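Local coordinates for glucose-binding protein (Thermus thermophilus HB27, PDB 2B3F) that binds glucose or galactose and probably delivers the sugar to a binding-protein-dependent transport system, at residues A[279-283]-A[295-299]. Numbering follows the deposited sequence.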
# COMPACT_ATOMS: atom_id res chain seq x y z
N SER A 279 1.40 -8.29 -5.93
CA SER A 279 1.22 -9.51 -6.70
C SER A 279 2.16 -9.51 -7.91
O SER A 279 2.70 -8.48 -8.30
CB SER A 279 -0.26 -9.64 -7.11
OG SER A 279 -0.63 -8.79 -8.16
N PHE A 280 2.35 -10.70 -8.49
CA PHE A 280 3.14 -10.87 -9.70
C PHE A 280 2.33 -11.66 -10.71
O PHE A 280 1.68 -12.63 -10.34
CB PHE A 280 4.43 -11.63 -9.40
CG PHE A 280 5.45 -10.81 -8.65
CD1 PHE A 280 6.37 -10.02 -9.33
CD2 PHE A 280 5.48 -10.83 -7.26
CE1 PHE A 280 7.31 -9.25 -8.62
CE2 PHE A 280 6.41 -10.08 -6.55
CZ PHE A 280 7.33 -9.28 -7.26
N GLY A 281 2.43 -11.27 -11.98
CA GLY A 281 1.82 -12.02 -13.06
C GLY A 281 2.80 -12.45 -14.12
O GLY A 281 4.02 -12.44 -13.91
N LEU A 282 2.25 -12.81 -15.27
CA LEU A 282 3.02 -13.35 -16.37
C LEU A 282 2.71 -12.56 -17.64
O LEU A 282 1.72 -12.82 -18.31
CB LEU A 282 2.69 -14.83 -16.55
CG LEU A 282 3.52 -15.57 -17.62
CD1 LEU A 282 4.98 -15.57 -17.24
CD2 LEU A 282 3.04 -17.00 -17.76
N PRO A 283 3.56 -11.57 -17.97
CA PRO A 283 3.35 -10.83 -19.21
C PRO A 283 3.47 -11.72 -20.43
O PRO A 283 4.37 -12.56 -20.49
CB PRO A 283 4.51 -9.80 -19.21
CG PRO A 283 5.00 -9.76 -17.81
CD PRO A 283 4.72 -11.09 -17.20
N TRP A 295 8.75 -18.74 -10.60
CA TRP A 295 8.73 -17.65 -9.63
C TRP A 295 7.32 -17.49 -9.05
O TRP A 295 7.15 -17.37 -7.84
CB TRP A 295 9.25 -16.35 -10.28
CG TRP A 295 9.09 -15.11 -9.44
CD1 TRP A 295 8.15 -14.15 -9.60
CD2 TRP A 295 9.88 -14.70 -8.32
NE1 TRP A 295 8.30 -13.16 -8.67
CE2 TRP A 295 9.35 -13.48 -7.86
CE3 TRP A 295 10.99 -15.24 -7.67
CZ2 TRP A 295 9.90 -12.78 -6.78
CZ3 TRP A 295 11.52 -14.57 -6.58
CH2 TRP A 295 10.99 -13.33 -6.16
N LEU A 296 6.31 -17.49 -9.91
CA LEU A 296 4.91 -17.39 -9.44
C LEU A 296 4.56 -18.51 -8.45
O LEU A 296 3.90 -18.28 -7.43
CB LEU A 296 3.94 -17.40 -10.63
CG LEU A 296 4.10 -16.29 -11.66
CD1 LEU A 296 3.02 -16.38 -12.72
CD2 LEU A 296 4.10 -14.90 -10.98
N ARG A 297 5.01 -19.73 -8.75
CA ARG A 297 4.74 -20.86 -7.87
C ARG A 297 5.38 -20.65 -6.51
O ARG A 297 4.80 -21.00 -5.48
CB ARG A 297 5.21 -22.17 -8.51
CG ARG A 297 4.45 -22.53 -9.78
CD ARG A 297 5.00 -23.78 -10.46
NE ARG A 297 5.05 -24.86 -9.47
CZ ARG A 297 6.12 -25.61 -9.20
NH1 ARG A 297 7.26 -25.47 -9.88
NH2 ARG A 297 6.02 -26.56 -8.27
N LEU A 298 6.57 -20.05 -6.50
CA LEU A 298 7.24 -19.72 -5.25
C LEU A 298 6.53 -18.62 -4.46
O LEU A 298 6.27 -18.75 -3.27
CB LEU A 298 8.70 -19.33 -5.51
CG LEU A 298 9.45 -18.76 -4.30
CD1 LEU A 298 9.54 -19.76 -3.19
CD2 LEU A 298 10.85 -18.30 -4.71
N VAL A 299 6.23 -17.51 -5.12
CA VAL A 299 5.62 -16.38 -4.39
C VAL A 299 4.20 -16.71 -3.93
O VAL A 299 3.73 -16.14 -2.96
CB VAL A 299 5.66 -15.03 -5.19
CG1 VAL A 299 7.10 -14.70 -5.63
CG2 VAL A 299 4.75 -15.04 -6.33
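One face of the F280 ring receives the indole edge of W295: W295 NE1 stands 3.6 Å above the phenyl plane, over its centre. The planes meet at 88° with centroids 4.9 Å apart (phenyl to pyrrole ring), which defines a T-shaped stack in which W295 supplies the edge. On the indole itself, V299 CG1 lies over one face, toward the rim, one helical turn along from W295. With chi1 at 171°, the W295 side chain swings CG opposite the backbone N, which helps bring the pyrrole edge against F280.

L296 packs beside the stack through its two methyls. L296 CD2 lies 3.6 Å from F280 CB and also approaches the F280 carbonyl oxygen, while L296 CD1 reaches L282 CB at 4.1 Å. The contact thus seats helix 289-299 against the end of strand 272-280, which precedes it in the chain, and against the residues just after that strand; I5 of strand 2-7 and T62 of strand 62-66 also touch the F280-W295 pair, and T62 OG1 hydrogen-bonds the G281 carbonyl oxygen. F280 also comes close to the galactose-binding W9.

Trimming F280 to an alanine is likely to open a gap at the pyrrole edge of W295 and leave NE1 without the aromatic face it points at. No hydrogen bond crosses this interface, and buried NE1 has no conventional acceptor; its placement is consistent with an N-H directed at the phenyl pi cloud, a weak polar term within otherwise apolar packing.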